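Local coordinates for xylan esterase 1 (Thermoanaerobacterium sp. 'JW/SL YS485', PDB 3FCY), which probably removes acetyl groups from acetylated xylan and cephalosporin C as a family CE7 carbohydrate esterase with an alpha/beta-hydrolase fold, at residues Ala93-Lys98 and Val138-Arg143. Sequence-based numbering, arbitrary orientation.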
loop_
_atom_site.group_PDB
_atom_site.type_symbol
_atom_site.label_atom_id
_atom_site.label_comp_id
_atom_site.label_asym_id
_atom_site.label_seq_id
_atom_site.Cartn_x
_atom_site.Cartn_y
_atom_site.Cartn_z
ATOM N N ALA A 93 6.145 -3.305 41.686
ATOM C CA ALA A 93 6.860 -3.485 40.423
ATOM C C ALA A 93 8.311 -3.005 40.491
ATOM O O ALA A 93 8.590 -1.902 40.951
ATOM C CB ALA A 93 6.125 -2.761 39.301
ATOM N N ARG A 94 9.229 -3.845 40.028
ATOM C CA ARG A 94 10.644 -3.499 40.018
ATOM C C ARG A 94 10.901 -2.727 38.719
ATOM O O ARG A 94 10.791 -3.284 37.629
ATOM C CB ARG A 94 11.485 -4.780 40.059
ATOM C CG ARG A 94 12.919 -4.587 40.509
ATOM C CD ARG A 94 13.001 -4.065 41.945
ATOM N NE ARG A 94 14.384 -4.019 42.409
ATOM C CZ ARG A 94 14.821 -3.235 43.389
ATOM N NH1 ARG A 94 13.985 -2.421 44.020
ATOM N NH2 ARG A 94 16.102 -3.261 43.734
ATOM N N ILE A 95 11.225 -1.441 38.842
ATOM C CA ILE A 95 11.467 -0.587 37.679
ATOM C C ILE A 95 12.954 -0.470 37.354
ATOM O O ILE A 95 13.801 -0.445 38.251
ATOM C CB ILE A 95 10.907 0.837 37.915
ATOM C CG1 ILE A 95 9.480 0.758 38.465
ATOM C CG2 ILE A 95 10.923 1.631 36.611
ATOM C CD1 ILE A 95 8.483 0.048 37.551
ATOM N N HIS A 96 13.271 -0.392 36.066
ATOM C CA HIS A 96 14.656 -0.278 35.630
ATOM C C HIS A 96 14.929 0.994 34.839
ATOM O O HIS A 96 14.066 1.498 34.120
ATOM C CB HIS A 96 15.052 -1.500 34.792
ATOM C CG HIS A 96 16.370 -1.355 34.091
ATOM N ND1 HIS A 96 16.492 -0.758 32.854
ATOM C CD2 HIS A 96 17.621 -1.719 34.457
ATOM C CE1 HIS A 96 17.762 -0.765 32.488
ATOM N NE2 HIS A 96 18.468 -1.343 33.444
ATOM N N ALA A 97 16.145 1.508 34.992
ATOM C CA ALA A 97 16.575 2.705 34.286
ATOM C C ALA A 97 18.088 2.690 34.156
ATOM O O ALA A 97 18.793 2.236 35.063
ATOM C CB ALA A 97 16.139 3.962 35.043
ATOM N N LYS A 98 18.582 3.156 33.013
ATOM C CA LYS A 98 20.017 3.254 32.808
ATOM C C LYS A 98 20.409 4.464 33.644
ATOM O O LYS A 98 19.622 5.398 33.781
ATOM C CB LYS A 98 20.349 3.512 31.331
ATOM C CG LYS A 98 20.294 2.276 30.440
ATOM C CD LYS A 98 20.677 2.627 29.001
ATOM C CE LYS A 98 20.928 1.377 28.169
ATOM N NZ LYS A 98 19.745 0.474 28.139
ATOM N N VAL A 138 19.782 9.729 33.157
ATOM C CA VAL A 138 18.977 8.569 33.525
ATOM C C VAL A 138 17.927 8.327 32.440
ATOM O O VAL A 138 17.310 9.269 31.950
ATOM C CB VAL A 138 18.259 8.799 34.881
ATOM C CG1 VAL A 138 17.457 7.563 35.269
ATOM C CG2 VAL A 138 19.283 9.127 35.964
ATOM N N ALA A 139 17.744 7.067 32.059
ATOM C CA ALA A 139 16.762 6.697 31.038
ATOM C C ALA A 139 15.949 5.521 31.570
ATOM O O ALA A 139 16.453 4.401 31.665
ATOM C CB ALA A 139 17.467 6.313 29.742
ATOM N N MET A 140 14.690 5.788 31.905
ATOM C CA MET A 140 13.787 4.786 32.472
ATOM C C MET A 140 13.088 3.898 31.447
ATOM O O MET A 140 12.754 4.343 30.346
ATOM C CB MET A 140 12.718 5.489 33.317
ATOM C CG MET A 140 11.798 4.556 34.102
ATOM S SD MET A 140 10.340 5.414 34.755
ATOM C CE MET A 140 9.175 5.165 33.402
ATOM N N ASP A 141 12.876 2.639 31.818
ATOM C CA ASP A 141 12.162 1.701 30.959
ATOM C C ASP A 141 10.731 1.676 31.476
ATOM O O ASP A 141 10.507 1.617 32.689
ATOM C CB ASP A 141 12.744 0.286 31.047
ATOM C CG ASP A 141 14.041 0.134 30.278
ATOM O OD1 ASP A 141 14.255 0.898 29.310
ATOM O OD2 ASP A 141 14.835 -0.766 30.630
ATOM N N VAL A 142 9.766 1.741 30.564
ATOM C CA VAL A 142 8.362 1.707 30.949
ATOM C C VAL A 142 7.984 0.266 31.285
ATOM O O VAL A 142 8.468 -0.671 30.650
ATOM C CB VAL A 142 7.449 2.226 29.810
ATOM C CG1 VAL A 142 5.981 1.994 30.161
ATOM C CG2 VAL A 142 7.702 3.718 29.580
ATOM N N ARG A 143 7.135 0.099 32.297
ATOM C CA ARG A 143 6.683 -1.227 32.711
ATOM C C ARG A 143 6.154 -2.046 31.540
ATOM O O ARG A 143 5.388 -1.549 30.723
ATOM C CB ARG A 143 5.556 -1.113 33.741
ATOM C CG ARG A 143 5.921 -0.400 35.021
ATOM C CD ARG A 143 4.739 -0.377 35.980
ATOM N NE ARG A 143 5.089 0.291 37.227
ATOM C CZ ARG A 143 4.483 0.080 38.391
ATOM N NH1 ARG A 143 3.481 -0.789 38.474
ATOM N NH2 ARG A 143 4.891 0.731 39.473
#
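Lys98 and Ala139 face each other as an antiparallel hydrogen-bonded pair where strand 94-102 joins strand 136-140 in the central sheet of the alpha/beta-hydrolase fold, the last antiparallel step before the parallel strands. Lys98 N donates a hydrogen bond to Ala139 O at 2.8 Å, and Ala139 N donates one back to Lys98 O. Ala97 and Met140 form the neighbouring non-hydrogen-bonded pair; the small methyl suits a place where the CA atoms of the two residues come within 3.9 Å.

Next to it Asp141 is still bound twice to His96; the backbones part only after it, and Arg143 CA is 6.9 Å from the nearest CA, that of Ile95. Asp141 N meets His96 O at 2.8 Å with a nearly straight N-H...O angle of 167°. The side chains lie alongside each other, pointing the same way, and His96 ND1 donates to Asp141 OD2, also at 2.8 Å. This second bond is more bent, the carboxylate oxygen being met from above its plane. The His96 ring, swung opposite its own backbone N (chi1 169°), turns ND1 to the aspartate and NE2 to Asp84, while Asp141 OD1 accepts from Ser121 N, so both ring nitrogens and both carboxylate oxygens of this buried pair have partners. The amine of Lys98 turns instead to Gly122 O and Ser121 OG.

Farther along, Arg143 reaches back with an extended chain to Ile95 and Ala93. Its buried charge is answered by Asp183 on helix 176-192, and NH2 also bonds to Val90 O. A leucine here would probably leave Asp183 without its ionic mate and Val90 O short of a donor. Ile95 CD1 packs 3.4 Å from Arg143 NE, and Ala93 CB sits over the centre of one guanidinium face, 3.4 Å from Arg143 CZ.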